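Local coordinates for protein 3-oxo-glucose-6-phosphate:glutamate aminotransferase (Bacillus subtilis subsp. subtilis, PDB 4K2M) that catalyses the reversible pyridoxal phosphate-dependent transamination of 3-dehydro-glucose 6-phosphate with glutamate, giving kanosamine 6-phosphate on the way to the antibiotic kanosamine, at residues 84-89 against 306-311; 251-256 against 299-304. All coordinates share one frame; numbering follows the deposited sequence.

Contact 1 of 2, residues 84-89 against 306-311; sequences EDILNT and LERMKY
Helix 80-93 lies against the C-terminal part of the helix that begins at residue 299 and the 3-10 segment 309-311, with Asp85 facing Glu307 at a CA-CA distance of 6.4 Å. The buried flank is apolar. CD1 of Ile86 crosses the bend of the Arg308 chain obliquely, 3.9 Å from its CG, and CB and CG2 of Thr89 run antiparallel past CG of Glu307, the CG2-CG distance being 4.0 Å. In the conformer described, Thr89 CG2 takes the crowded position between backbone N and carbonyl carbon, which sets OG1 anti to N.

The other flank is polar and partly exposed, yet closely fitted. Asp85 CB lies 3.6 Å from Glu307 OE1. Asp85 and Tyr311 meet tip to tip: Tyr311 OH donates to Asp85 OD2 at 2.8 Å, arriving 47° above the carboxylate plane, while OD2 itself lies near the plane of the ring, at its edge. Arg42 of helix 41-46 grips the same OD2 in a salt bridge, so a cation and a phenol share one oxygen. The Glu307 chain, bent at chi2 (-52°), brings OE1 within 4.1 Å of Asp85 OD2, a like-charge pair whose carboxylate planes stand 73° apart. Lys310 probably offsets part of this repulsion: its extended chain delivers NZ to Glu307 OE1 at 2.9 Å, and together with Arg42 it probably keeps both acids ionised. On the solvent side a water accepts from Thr89 OG1 in this conformer and donates to Glu307 OE2, bridging the helices.

The guanidinium of Arg308 turns to Glu82 of helix 80-93 in a salt bridge. Leu306 and Met309 pack on helix 103-116, helix 41-46 flanks Lys310 and Tyr311, and Leu94 and Phe99 of the second subunit cover Ile86 and Arg308 respectively.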
ATOM      1  N   GLU A  84      16.798  -0.994  16.181  1.00 20.53           N
ATOM      2  CA  GLU A  84      18.204  -1.027  15.798  1.00 19.75           C
ATOM      3  C   GLU A  84      18.433  -1.866  14.534  1.00 17.77           C
ATOM      4  O   GLU A  84      19.120  -1.417  13.605  1.00 19.91           O
ATOM      5  CB  GLU A  84      19.063  -1.540  16.967  1.00 20.69           C
ATOM      6  CG  GLU A  84      20.546  -1.639  16.651  1.00 35.04           C
ATOM      7  CD  GLU A  84      21.389  -1.865  17.899  1.00 65.55           C
ATOM      8  OE1 GLU A  84      20.806  -1.947  19.002  1.00 67.28           O
ATOM      9  OE2 GLU A  84      22.630  -1.949  17.779  1.00 65.76           O
ATOM     10  N   ASP A  85      17.847  -3.064  14.487  1.00 16.71           N
ATOM     11  CA  ASP A  85      17.946  -3.928  13.313  1.00 22.49           C
ATOM     12  C   ASP A  85      17.396  -3.238  12.070  1.00 20.79           C
ATOM     13  O   ASP A  85      17.962  -3.366  10.983  1.00 20.81           O
ATOM     14  CB  ASP A  85      17.170  -5.234  13.519  1.00 21.46           C
ATOM     15  CG  ASP A  85      17.838  -6.169  14.511  1.00 38.97           C
ATOM     16  OD1 ASP A  85      19.025  -5.950  14.834  1.00 28.18           O
ATOM     17  OD2 ASP A  85      17.177  -7.132  14.956  1.00 36.55           O
ATOM     18  N   ILE A  86      16.269  -2.547  12.228  1.00 18.73           N
ATOM     19  CA  ILE A  86      15.598  -1.914  11.087  1.00 18.96           C
ATOM     20  C   ILE A  86      16.409  -0.736  10.560  1.00 21.15           C
ATOM     21  O   ILE A  86      16.600  -0.591   9.354  1.00 21.35           O
ATOM     22  CB  ILE A  86      14.162  -1.482  11.453  1.00 15.08           C
ATOM     23  CG1 ILE A  86      13.279  -2.716  11.686  1.00 17.78           C
ATOM     24  CG2 ILE A  86      13.559  -0.600  10.370  1.00 14.22           C
ATOM     25  CD1 ILE A  86      12.020  -2.408  12.516  1.00 14.94           C
ATOM     26  N   LEU A  87      16.911   0.097  11.461  1.00 17.41           N
ATOM     27  CA  LEU A  87      17.768   1.209  11.051  1.00 21.44           C
ATOM     28  C   LEU A  87      19.009   0.706  10.321  1.00 21.15           C
ATOM     29  O   LEU A  87      19.470   1.336   9.365  1.00 22.77           O
ATOM     30  CB  LEU A  87      18.159   2.064  12.251  1.00 22.25           C
ATOM     31  CG  LEU A  87      17.044   2.933  12.817  1.00 24.28           C
ATOM     32  CD1 LEU A  87      17.468   3.554  14.148  1.00 22.64           C
ATOM     33  CD2 LEU A  87      16.676   4.036  11.825  1.00 24.40           C
ATOM     34  N   ASN A  88      19.544  -0.422  10.777  1.00 21.78           N
ATOM     35  CA  ASN A  88      20.691  -1.058  10.131  1.00 25.40           C
ATOM     36  C   ASN A  88      20.411  -1.508   8.699  1.00 24.68           C
ATOM     37  O   ASN A  88      21.212  -1.254   7.797  1.00 23.87           O
ATOM     38  CB  ASN A  88      21.196  -2.253  10.953  1.00 29.57           C
ATOM     39  CG  ASN A  88      22.083  -1.832  12.108  1.00 34.70           C
ATOM     40  OD1 ASN A  88      22.730  -0.788  12.051  1.00 37.01           O
ATOM     41  ND2 ASN A  88      22.112  -2.642  13.167  1.00 35.08           N
ATOM     42  N   THR A  89      19.285  -2.187   8.490  0.64 23.78           N
ATOM     43  CA  THR A  89      18.954  -2.655   7.147  0.64 23.66           C
ATOM     44  C   THR A  89      18.597  -1.485   6.217  0.64 24.14           C
ATOM     45  O   THR A  89      18.931  -1.506   5.032  0.64 26.08           O
ATOM     46  CB  THR A  89      17.854  -3.767   7.135  0.64 28.05           C
ATOM     47  OG1 THR A  89      17.948  -4.521   5.918  0.64 29.07           O
ATOM     48  CG2 THR A  89      16.450  -3.179   7.245  0.64 27.32           C
ATOM     49  N   LEU A 306      12.050  -8.922   6.923  1.00 14.22           N
ATOM     50  CA  LEU A 306      13.077  -9.936   7.104  1.00 14.22           C
ATOM     51  C   LEU A 306      13.795  -9.717   8.433  1.00 20.51           C
ATOM     52  O   LEU A 306      14.382 -10.646   8.982  1.00 23.55           O
ATOM     53  CB  LEU A 306      14.057  -9.929   5.932  1.00 15.05           C
ATOM     54  CG  LEU A 306      13.435 -10.516   4.668  1.00 15.86           C
ATOM     55  CD1 LEU A 306      14.226 -10.162   3.420  1.00 25.42           C
ATOM     56  CD2 LEU A 306      13.308 -12.041   4.804  1.00 19.42           C
ATOM     57  N   GLU A 307      13.745  -8.494   8.954  1.00 12.73           N
ATOM     58  CA  GLU A 307      14.309  -8.236  10.283  1.00 16.41           C
ATOM     59  C   GLU A 307      13.313  -8.578  11.373  1.00 16.61           C
ATOM     60  O   GLU A 307      13.641  -9.286  12.328  1.00 15.59           O
ATOM     61  CB  GLU A 307      14.731  -6.775  10.441  1.00 19.31           C
ATOM     62  CG  GLU A 307      15.911  -6.362   9.595  1.00 24.31           C
ATOM     63  CD  GLU A 307      17.100  -7.286   9.760  1.00 31.37           C
ATOM     64  OE1 GLU A 307      17.436  -7.636  10.915  1.00 25.13           O
ATOM     65  OE2 GLU A 307      17.682  -7.682   8.728  1.00 30.97           O
ATOM     66  N   ARG A 308      12.086  -8.079  11.250  1.00 16.03           N
ATOM     67  CA  ARG A 308      11.129  -8.250  12.337  1.00 14.53           C
ATOM     68  C   ARG A 308      10.717  -9.699  12.494  1.00 14.65           C
ATOM     69  O   ARG A 308      10.324 -10.112  13.580  1.00 16.41           O
ATOM     70  CB  ARG A 308       9.903  -7.325  12.157  1.00 11.64           C
ATOM     71  CG  ARG A 308      10.296  -5.837  12.180  1.00 12.77           C
ATOM     72  CD  ARG A 308       9.091  -4.930  12.413  1.00 17.10           C
ATOM     73  NE  ARG A 308       8.635  -5.050  13.795  1.00 15.56           N
ATOM     74  CZ  ARG A 308       7.521  -4.529  14.295  1.00 12.94           C
ATOM     75  NH1 ARG A 308       6.686  -3.821  13.531  1.00 15.10           N
ATOM     76  NH2 ARG A 308       7.256  -4.709  15.588  1.00 15.55           N
ATOM     77  N   MET A 309      10.826 -10.479  11.419  1.00 11.91           N
ATOM     78  CA  MET A 309      10.436 -11.881  11.459  1.00 12.92           C
ATOM     79  C   MET A 309      11.318 -12.676  12.398  1.00 16.45           C
ATOM     80  O   MET A 309      10.914 -13.744  12.864  1.00 16.78           O
ATOM     81  CB  MET A 309      10.496 -12.508  10.059  1.00 18.37           C
ATOM     82  CG  MET A 309       9.629 -13.749   9.895  1.00 25.95           C
ATOM     83  SD  MET A 309       9.525 -14.257   8.157  1.00 34.40           S
ATOM     84  CE  MET A 309      10.763 -13.147   7.507  1.00 17.06           C
ATOM     85  N   LYS A 310      12.516 -12.165  12.677  1.00 15.24           N
ATOM     86  CA  LYS A 310      13.447 -12.868  13.560  1.00 15.12           C
ATOM     87  C   LYS A 310      12.904 -12.990  14.976  1.00 18.43           C
ATOM     88  O   LYS A 310      13.394 -13.802  15.767  1.00 17.61           O
ATOM     89  CB  LYS A 310      14.793 -12.150  13.583  1.00 18.74           C
ATOM     90  CG  LYS A 310      15.456 -12.077  12.219  1.00 15.64           C
ATOM     91  CD  LYS A 310      16.670 -11.163  12.267  1.00 25.82           C
ATOM     92  CE  LYS A 310      17.409 -11.206  10.938  1.00 36.98           C
ATOM     93  NZ  LYS A 310      18.591 -10.301  10.946  1.00 44.00           N
ATOM     94  N   TYR A 311      11.888 -12.190  15.279  1.00 14.46           N
ATOM     95  CA  TYR A 311      11.296 -12.131  16.612  1.00 12.54           C
ATOM     96  C   TYR A 311      10.005 -12.949  16.723  1.00 16.33           C
ATOM     97  O   TYR A 311       9.458 -13.087  17.816  1.00 12.67           O
ATOM     98  CB  TYR A 311      11.023 -10.661  17.008  1.00 15.26           C
ATOM     99  CG  TYR A 311      12.276  -9.816  17.123  1.00 16.90           C
ATOM    100  CD1 TYR A 311      12.815  -9.488  18.364  1.00 24.65           C
ATOM    101  CD2 TYR A 311      12.924  -9.353  15.984  1.00 17.96           C
ATOM    102  CE1 TYR A 311      13.983  -8.715  18.459  1.00 22.06           C
ATOM    103  CE2 TYR A 311      14.085  -8.583  16.071  1.00 17.58           C
ATOM    104  CZ  TYR A 311      14.606  -8.274  17.301  1.00 24.33           C
ATOM    105  OH  TYR A 311      15.757  -7.509  17.336  1.00 24.16           O
TER
HETATM  106  O   HOH W   1      16.572  -7.245   5.943  1.00 23.48           O

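Contact 2 of 2, residues 251-256 against 299-304; sequences FGVCGK and NLQAAI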
ATOM      1  N   PHE A 251       3.055 -10.869  13.676  1.00 13.12           N
ATOM      2  CA  PHE A 251       4.254 -10.497  12.941  1.00 12.93           C
ATOM      3  C   PHE A 251       3.824  -9.372  12.000  1.00 12.67           C
ATOM      4  O   PHE A 251       2.881  -9.538  11.221  1.00 14.33           O
ATOM      5  CB  PHE A 251       4.775 -11.674  12.107  1.00 17.16           C
ATOM      6  CG  PHE A 251       5.679 -11.249  10.978  1.00 19.12           C
ATOM      7  CD1 PHE A 251       6.720 -10.366  11.207  1.00 16.34           C
ATOM      8  CD2 PHE A 251       5.470 -11.721   9.686  1.00 17.49           C
ATOM      9  CE1 PHE A 251       7.547  -9.950  10.176  1.00 16.16           C
ATOM     10  CE2 PHE A 251       6.291 -11.324   8.649  1.00 21.92           C
ATOM     11  CZ  PHE A 251       7.340 -10.424   8.896  1.00 23.68           C
ATOM     12  N   GLY A 252       4.501  -8.230  12.081  1.00 15.13           N
ATOM     13  CA  GLY A 252       4.201  -7.132  11.187  1.00 13.16           C
ATOM     14  C   GLY A 252       5.439  -6.411  10.706  1.00 15.86           C
ATOM     15  O   GLY A 252       6.536  -6.662  11.200  1.00 18.18           O
ATOM     16  N   VAL A 253       5.254  -5.539   9.717  1.00 12.72           N
ATOM     17  CA  VAL A 253       6.330  -4.707   9.204  1.00 12.75           C
ATOM     18  C   VAL A 253       6.126  -3.283   9.732  1.00 16.66           C
ATOM     19  O   VAL A 253       5.557  -3.097  10.814  1.00 19.20           O
ATOM     20  CB  VAL A 253       6.419  -4.772   7.654  1.00 15.51           C
ATOM     21  CG1 VAL A 253       6.817  -6.199   7.219  1.00 19.31           C
ATOM     22  CG2 VAL A 253       5.084  -4.371   7.004  1.00 13.50           C
ATOM     23  N   CYS A 254       6.617  -2.277   9.012  1.00 16.20           N
ATOM     24  CA  CYS A 254       6.448  -0.894   9.457  1.00 11.65           C
ATOM     25  C   CYS A 254       5.633  -0.092   8.450  1.00 13.91           C
ATOM     26  O   CYS A 254       6.038   0.992   7.994  1.00 17.88           O
ATOM     27  CB  CYS A 254       7.798  -0.215   9.694  1.00 12.55           C
ATOM     28  SG  CYS A 254       8.749  -1.013  11.016  1.00 18.25           S
ATOM     29  N   GLY A 255       4.474  -0.638   8.110  1.00 14.31           N
ATOM     30  CA  GLY A 255       3.571  -0.035   7.157  1.00 12.93           C
ATOM     31  C   GLY A 255       2.562  -1.114   6.787  1.00 17.84           C
ATOM     32  O   GLY A 255       2.486  -2.153   7.446  1.00 16.14           O
ATOM     33  N   LYS A 256       1.787  -0.892   5.736  1.00 14.41           N
ATOM     34  CA  LYS A 256       0.845  -1.932   5.312  1.00 13.12           C
ATOM     35  C   LYS A 256       1.538  -2.981   4.439  1.00 12.29           C
ATOM     36  O   LYS A 256       2.413  -2.646   3.621  1.00 15.75           O
ATOM     37  CB  LYS A 256      -0.354  -1.307   4.571  1.00 13.78           C
ATOM     38  CG  LYS A 256      -1.321  -0.568   5.500  1.00 16.53           C
ATOM     39  CD  LYS A 256      -2.582  -0.081   4.785  1.00 18.09           C
ATOM     40  CE  LYS A 256      -2.320   1.043   3.800  1.00 20.61           C
ATOM     41  NZ  LYS A 256      -1.851   2.265   4.515  1.00 29.91           N
ATOM     42  N   ASN A 299       9.389  -3.347  -1.547  1.00 12.42           N
ATOM     43  CA  ASN A 299      10.714  -3.882  -1.237  1.00 15.16           C
ATOM     44  C   ASN A 299      11.226  -3.381   0.106  1.00 15.06           C
ATOM     45  O   ASN A 299      11.838  -4.132   0.875  1.00 13.66           O
ATOM     46  CB  ASN A 299      11.692  -3.492  -2.361  1.00 18.22           C
ATOM     47  CG  ASN A 299      13.063  -4.139  -2.207  1.00 19.18           C
ATOM     48  OD1 ASN A 299      13.187  -5.367  -2.242  1.00 18.00           O
ATOM     49  ND2 ASN A 299      14.102  -3.316  -2.086  1.00 19.05           N
ATOM     50  N   LEU A 300      10.993  -2.103   0.396  1.00 13.80           N
ATOM     51  CA  LEU A 300      11.452  -1.542   1.668  1.00 15.64           C
ATOM     52  C   LEU A 300      10.812  -2.294   2.829  1.00 15.52           C
ATOM     53  O   LEU A 300      11.490  -2.654   3.798  1.00 14.53           O
ATOM     54  CB  LEU A 300      11.158  -0.038   1.757  1.00 16.52           C
ATOM     55  CG  LEU A 300      11.684   0.626   3.039  1.00 17.41           C
ATOM     56  CD1 LEU A 300      12.739   1.658   2.706  1.00 23.81           C
ATOM     57  CD2 LEU A 300      10.559   1.283   3.837  1.00 26.77           C
ATOM     58  N   GLN A 301       9.515  -2.575   2.721  1.00 16.80           N
ATOM     59  CA  GLN A 301       8.826  -3.285   3.797  1.00 14.88           C
ATOM     60  C   GLN A 301       9.255  -4.741   3.893  1.00 11.18           C
ATOM     61  O   GLN A 301       9.278  -5.312   4.987  1.00 14.42           O
ATOM     62  CB  GLN A 301       7.297  -3.215   3.637  1.00 14.86           C
ATOM     63  CG  GLN A 301       6.697  -1.822   3.816  1.00 19.59           C
ATOM     64  CD  GLN A 301       7.022  -1.172   5.165  1.00 21.66           C
ATOM     65  OE1 GLN A 301       7.281  -1.850   6.164  1.00 17.04           O
ATOM     66  NE2 GLN A 301       7.016   0.160   5.189  1.00 23.22           N
ATOM     67  N   ALA A 302       9.567  -5.356   2.760  1.00 12.35           N
ATOM     68  CA  ALA A 302      10.076  -6.735   2.779  1.00 13.29           C
ATOM     69  C   ALA A 302      11.427  -6.791   3.492  1.00 15.38           C
ATOM     70  O   ALA A 302      11.709  -7.738   4.232  1.00 15.91           O
ATOM     71  CB  ALA A 302      10.163  -7.314   1.354  1.00 14.78           C
ATOM     72  N   ALA A 303      12.267  -5.779   3.292  1.00 13.17           N
ATOM     73  CA  ALA A 303      13.543  -5.740   4.005  1.00 15.47           C
ATOM     74  C   ALA A 303      13.300  -5.621   5.505  1.00 17.95           C
ATOM     75  O   ALA A 303      13.977  -6.259   6.311  1.00 16.54           O
ATOM     76  CB  ALA A 303      14.414  -4.567   3.513  1.00 14.43           C
ATOM     77  N   ILE A 304      12.335  -4.792   5.881  1.00 14.01           N
ATOM     78  CA  ILE A 304      12.000  -4.619   7.293  1.00 14.13           C
ATOM     79  C   ILE A 304      11.414  -5.926   7.838  1.00 16.55           C
ATOM     80  O   ILE A 304      11.706  -6.335   8.968  1.00 15.86           O
ATOM     81  CB  ILE A 304      10.988  -3.471   7.473  1.00 17.01           C
ATOM     82  CG1 ILE A 304      11.696  -2.126   7.304  1.00 20.42           C
ATOM     83  CG2 ILE A 304      10.336  -3.519   8.865  1.00 16.75           C
ATOM     84  CD1 ILE A 304      10.738  -0.937   7.297  1.00 19.59           C
TER
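The irregular backbone of residues 251-256 runs past one side of helix 299-308, closest where the CA atoms of Val253 and Ile304 are 6.0 Å apart. Gln301 dominates the meeting. Its CG lies anti to the carbonyl carbon and a bend at chi2 (-57°) folds the amide across the loop, where both its ends engage the main chain of Cys254. OE1 accepts from Cys254 N at 3.0 Å, with an N-H...O angle of 142° and the donor 27° above the amide carbonyl plane, while NE2 gives a weak hydrogen bond to Cys254 O at 3.1 Å. The two bonds bind N and O of one residue and together favour this rotation of the carboxamide.

Val253 crosses Gln301 obliquely. Its CB and CG2 rest on OE1, and CG1 reaches the backbone O of the same glutamine at 3.4 Å. One turn further along the helix, the branches of Ile304 divide the apolar work: CG2 touches Cys254 SG at 3.7 Å, and CD1 meets Cys254 CB. The Gly255 backbone passes close to the Gln301 amide, its N 3.6 Å from Gln301 OE1, with no side chain between them. Lys256 directs its CB away from the helix, and its NZ binds Lys296 O and Asp298 OD1 of the second subunit.

Helix 80-93 packs on both segments through Ile86, which touches Cys254 and Ile304, and Phe99 of the second subunit packs on Cys254. The loop follows Lys249, the position of cofactor attachment, which carries no cofactor here because the pyridoxal phosphate is joined to kanosamine 6-phosphate. Placement of this loop, between strands 240-244 and 258-262 of the central sheet, beside the dimer interface fits the aspartate aminotransferase fold, whose active sites lie near the junction of two subunits.

Contacts 1 and 2 share helix 299-308: its first part meets the loop 251-256, and its later part, with the 3-10 segment 309-311, meets helix 80-93. Their centres are 10 Å apart. Both segments of contact 2 fall in the sequence between those of contact 1, 251-256 first and 299-304 just before 306-311. They also touch directly: Arg308 NH1 makes a probable, weak hydrogen bond to Val253 O at 3.0 Å, and Ile86 CD1 packs on Cys254 SG. Helix 299-308 thus ties helix 80-93 to the loop after the cofactor-attachment lysine, and both contacts border the second subunit of the dimer.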